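Local coordinates for VAO-type flavoprotein oxidase VAO615 (Myceliophthora thermophila, PDB 6F72) that carries a bicovalently bound FAD and is probably an oxidoreductase whose reduced flavin reacts rapidly with molecular oxygen, its substrate still unidentified, at residues A322-F333 with P369-I379. Residues are numbered along the deposited sequence; the frame is centred on the assembly and turned at random.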
loop_
_atom_site.group_PDB
_atom_site.type_symbol
_atom_site.label_atom_id
_atom_site.label_comp_id
_atom_site.label_asym_id
_atom_site.label_seq_id
_atom_site.Cartn_x
_atom_site.Cartn_y
_atom_site.Cartn_z
ATOM N N ALA A 322 -7.597 22.778 -18.624
ATOM C CA ALA A 322 -6.186 22.942 -18.287
ATOM C C ALA A 322 -5.593 21.688 -17.619
ATOM O O ALA A 322 -4.407 21.392 -17.793
ATOM C CB ALA A 322 -5.987 24.173 -17.417
ATOM N N VAL A 323 -6.440 20.969 -16.879
ATOM C CA VAL A 323 -6.114 19.682 -16.239
ATOM C C VAL A 323 -6.014 18.589 -17.312
ATOM O O VAL A 323 -5.043 17.818 -17.341
ATOM C CB VAL A 323 -7.167 19.322 -15.144
ATOM C CG1 VAL A 323 -7.041 17.879 -14.670
ATOM C CG2 VAL A 323 -7.086 20.291 -13.967
ATOM N N ALA A 324 -7.026 18.527 -18.178
ATOM C CA ALA A 324 -6.987 17.722 -19.415
ATOM C C ALA A 324 -5.674 17.905 -20.198
ATOM O O ALA A 324 -5.060 16.918 -20.614
ATOM C CB ALA A 324 -8.191 18.045 -20.294
ATOM N N ALA A 325 -5.252 19.164 -20.363
ATOM C CA ALA A 325 -4.037 19.524 -21.109
ATOM C C ALA A 325 -2.753 19.182 -20.353
ATOM O O ALA A 325 -1.793 18.718 -20.959
ATOM C CB ALA A 325 -4.057 20.997 -21.469
ATOM N N PHE A 326 -2.739 19.439 -19.043
ATOM C CA PHE A 326 -1.657 19.006 -18.143
ATOM C C PHE A 326 -1.401 17.511 -18.301
ATOM O O PHE A 326 -0.243 17.082 -18.429
ATOM C CB PHE A 326 -2.037 19.351 -16.695
ATOM C CG PHE A 326 -1.120 18.778 -15.641
ATOM C CD1 PHE A 326 0.077 19.415 -15.310
ATOM C CD2 PHE A 326 -1.487 17.627 -14.932
ATOM C CE1 PHE A 326 0.906 18.898 -14.317
ATOM C CE2 PHE A 326 -0.662 17.103 -13.940
ATOM C CZ PHE A 326 0.534 17.744 -13.630
ATOM N N HIS A 327 -2.490 16.734 -18.304
ATOM C CA HIS A 327 -2.433 15.293 -18.511
ATOM C C HIS A 327 -1.836 14.926 -19.865
ATOM O O HIS A 327 -0.939 14.079 -19.933
ATOM C CB HIS A 327 -3.816 14.678 -18.388
ATOM C CG HIS A 327 -4.282 14.524 -16.981
ATOM N ND1 HIS A 327 -5.606 14.319 -16.665
ATOM C CD2 HIS A 327 -3.607 14.548 -15.807
ATOM C CE1 HIS A 327 -5.727 14.220 -15.353
ATOM N NE2 HIS A 327 -4.528 14.342 -14.812
ATOM N N ALA A 328 -2.337 15.568 -20.925
ATOM C CA ALA A 328 -1.834 15.362 -22.282
ATOM C C ALA A 328 -0.361 15.763 -22.434
ATOM O O ALA A 328 0.321 15.251 -23.316
ATOM C CB ALA A 328 -2.710 16.091 -23.306
ATOM N N LEU A 329 0.126 16.653 -21.566
ATOM C CA LEU A 329 1.514 17.127 -21.644
ATOM C C LEU A 329 2.553 16.281 -20.883
ATOM O O LEU A 329 3.773 16.446 -21.075
ATOM C CB LEU A 329 1.609 18.611 -21.259
ATOM C CG LEU A 329 1.220 19.624 -22.350
ATOM C CD1 LEU A 329 1.341 21.027 -21.794
ATOM C CD2 LEU A 329 2.053 19.501 -23.622
ATOM N N LEU A 330 2.057 15.371 -20.042
ATOM C CA LEU A 330 2.903 14.450 -19.268
ATOM C C LEU A 330 3.825 13.506 -20.053
ATOM O O LEU A 330 4.977 13.356 -19.644
ATOM C CB LEU A 330 2.067 13.643 -18.267
ATOM C CG LEU A 330 1.394 14.404 -17.128
ATOM C CD1 LEU A 330 0.414 13.484 -16.432
ATOM C CD2 LEU A 330 2.412 14.974 -16.152
ATOM N N PRO A 331 3.340 12.853 -21.144
ATOM C CA PRO A 331 4.136 11.828 -21.841
ATOM C C PRO A 331 5.653 12.042 -21.981
ATOM O O PRO A 331 6.408 11.191 -21.514
ATOM C CB PRO A 331 3.455 11.738 -23.208
ATOM C CG PRO A 331 2.023 11.909 -22.859
ATOM C CD PRO A 331 1.976 12.902 -21.719
ATOM N N ASP A 332 6.088 13.153 -22.579
ATOM C CA ASP A 332 7.529 13.435 -22.767
ATOM C C ASP A 332 8.278 13.689 -21.459
ATOM O O ASP A 332 9.469 13.385 -21.351
ATOM C CB ASP A 332 7.744 14.622 -23.701
ATOM C CG ASP A 332 7.214 14.376 -25.084
ATOM O OD1 ASP A 332 7.208 13.214 -25.544
ATOM O OD2 ASP A 332 6.797 15.359 -25.717
ATOM N N PHE A 333 7.575 14.270 -20.491
ATOM C CA PHE A 333 8.115 14.532 -19.162
ATOM C C PHE A 333 8.379 13.221 -18.423
ATOM O O PHE A 333 9.437 13.051 -17.823
ATOM C CB PHE A 333 7.145 15.435 -18.400
ATOM C CG PHE A 333 7.539 15.723 -16.979
ATOM C CD1 PHE A 333 8.475 16.722 -16.682
ATOM C CD2 PHE A 333 6.934 15.031 -15.922
ATOM C CE1 PHE A 333 8.819 17.001 -15.354
ATOM C CE2 PHE A 333 7.274 15.307 -14.592
ATOM C CZ PHE A 333 8.210 16.300 -14.309
ATOM N N PRO A 369 6.856 23.382 -21.166
ATOM C CA PRO A 369 5.610 23.063 -21.896
ATOM C C PRO A 369 4.337 23.238 -21.056
ATOM O O PRO A 369 3.348 23.794 -21.558
ATOM C CB PRO A 369 5.782 21.591 -22.289
ATOM C CG PRO A 369 7.246 21.336 -22.211
ATOM C CD PRO A 369 7.740 22.203 -21.097
ATOM N N PHE A 370 4.378 22.782 -19.800
ATOM C CA PHE A 370 3.259 22.893 -18.859
ATOM C C PHE A 370 2.922 24.351 -18.566
ATOM O O PHE A 370 1.746 24.723 -18.572
ATOM C CB PHE A 370 3.544 22.140 -17.543
ATOM C CG PHE A 370 3.862 20.673 -17.720
ATOM C CD1 PHE A 370 2.837 19.717 -17.753
ATOM C CD2 PHE A 370 5.191 20.239 -17.830
ATOM C CE1 PHE A 370 3.130 18.366 -17.907
ATOM C CE2 PHE A 370 5.491 18.888 -17.990
ATOM C CZ PHE A 370 4.460 17.950 -18.028
ATOM N N LEU A 371 3.957 25.166 -18.335
ATOM C CA LEU A 371 3.802 26.603 -18.030
ATOM C C LEU A 371 3.282 27.427 -19.215
ATOM O O LEU A 371 2.500 28.365 -19.013
ATOM C CB LEU A 371 5.105 27.222 -17.482
ATOM C CG LEU A 371 5.929 26.569 -16.358
ATOM C CD1 LEU A 371 7.034 27.502 -15.884
ATOM C CD2 LEU A 371 5.083 26.114 -15.176
ATOM N N ASP A 372 3.715 27.079 -20.430
ATOM C CA ASP A 372 3.215 27.711 -21.649
ATOM C C ASP A 372 1.743 27.392 -21.883
ATOM O O ASP A 372 0.982 28.276 -22.305
ATOM C CB ASP A 372 4.034 27.295 -22.880
ATOM C CG ASP A 372 5.385 27.994 -22.967
ATOM O OD1 ASP A 372 5.580 29.075 -22.370
ATOM O OD2 ASP A 372 6.269 27.446 -23.652
ATOM N N ASP A 373 1.342 26.144 -21.611
ATOM C CA ASP A 373 -0.053 25.731 -21.790
ATOM C C ASP A 373 -0.992 26.515 -20.882
ATOM O O ASP A 373 -2.036 27.013 -21.333
ATOM C CB ASP A 373 -0.242 24.228 -21.584
ATOM C CG ASP A 373 -1.687 23.791 -21.805
ATOM O OD1 ASP A 373 -2.479 23.838 -20.841
ATOM O OD2 ASP A 373 -2.039 23.421 -22.949
ATOM N N LEU A 374 -0.604 26.626 -19.613
ATOM C CA LEU A 374 -1.347 27.413 -18.633
ATOM C C LEU A 374 -1.406 28.896 -19.020
ATOM O O LEU A 374 -2.485 29.500 -18.979
ATOM C CB LEU A 374 -0.772 27.213 -17.224
ATOM C CG LEU A 374 -0.911 25.788 -16.672
ATOM C CD1 LEU A 374 0.146 25.484 -15.615
ATOM C CD2 LEU A 374 -2.316 25.536 -16.144
ATOM N N ALA A 375 -0.258 29.457 -19.416
ATOM C CA ALA A 375 -0.165 30.843 -19.897
ATOM C C ALA A 375 -1.151 31.119 -21.038
ATOM O O ALA A 375 -1.875 32.112 -20.991
ATOM C CB ALA A 375 1.262 31.176 -20.323
ATOM N N SER A 376 -1.205 30.218 -22.026
ATOM C CA SER A 376 -2.098 30.359 -23.196
ATOM C C SER A 376 -3.588 30.278 -22.836
ATOM O O SER A 376 -4.462 30.664 -23.632
ATOM C CB SER A 376 -1.762 29.311 -24.266
ATOM O OG SER A 376 -2.371 28.065 -23.960
ATOM N N ARG A 377 -3.863 29.769 -21.637
ATOM C CA ARG A 377 -5.222 29.587 -21.152
ATOM C C ARG A 377 -5.621 30.640 -20.108
ATOM O O ARG A 377 -6.683 30.538 -19.487
ATOM C CB ARG A 377 -5.399 28.156 -20.639
ATOM C CG ARG A 377 -5.450 27.131 -21.764
ATOM C CD ARG A 377 -5.169 25.745 -21.230
ATOM N NE ARG A 377 -6.093 24.768 -21.789
ATOM C CZ ARG A 377 -5.814 23.915 -22.768
ATOM N NH1 ARG A 377 -4.615 23.882 -23.337
ATOM N NH2 ARG A 377 -6.751 23.077 -23.182
ATOM N N GLY A 378 -4.771 31.656 -19.954
ATOM C CA GLY A 378 -4.994 32.767 -19.032
ATOM C C GLY A 378 -4.798 32.434 -17.556
ATOM O O GLY A 378 -5.316 33.143 -16.688
ATOM N N ILE A 379 -4.058 31.360 -17.277
ATOM C CA ILE A 379 -3.762 30.921 -15.901
ATOM C C ILE A 379 -2.356 31.362 -15.492
ATOM O O ILE A 379 -1.394 31.149 -16.227
ATOM C CB ILE A 379 -3.940 29.385 -15.738
ATOM C CG1 ILE A 379 -5.403 28.986 -15.998
ATOM C CG2 ILE A 379 -3.528 28.927 -14.349
ATOM C CD1 ILE A 379 -5.618 27.528 -16.341
HETATM O O HOH W 1 -2.359 22.967 -18.314
#
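Helix 322-333 and helix 369-376 run nearly antiparallel, at 158° with their axes 10.0 Å apart, and the backbones come closest at Phe326 and Phe370. The two pack side by side on the seven-stranded antiparallel sheet of this VAO-type flavoprotein, and Phe370 is a single knob in the hole made by Phe326, Leu329, Leu330 and Phe333. With CG anti to its own carbonyl carbon (chi1 -57°), the Phe370 ring reaches across to the other helix. There its edge points at the face of Phe333, planes at 86° and centroids 5.4 Å apart, while Phe326 meets it obliquely, CD1 to CD1 at 3.7 Å. Phe340 of the sheet strand 339-344 touches all three rings and extends the aromatic cluster into the sheet. On the more exposed side Leu329 lays CD1 against Asp373 CB, 3.6 Å away.

Toward the end of helix 369-376 polar groups enter the contact. Asp373 OD2 and Arg377 NH1 form a 2.6 Å salt bridge within 369-379, and Ala325 CB sits over one face of that guanidinium. Just beyond, Gly378 closes the helix in a Schellman motif, and Ile379 CD1 meets Ala322 CB at 3.5 Å. No direct hydrogen bond joins the segments; instead one water donates to both Ala322 O, at 2.6 Å, and Asp373 OD1.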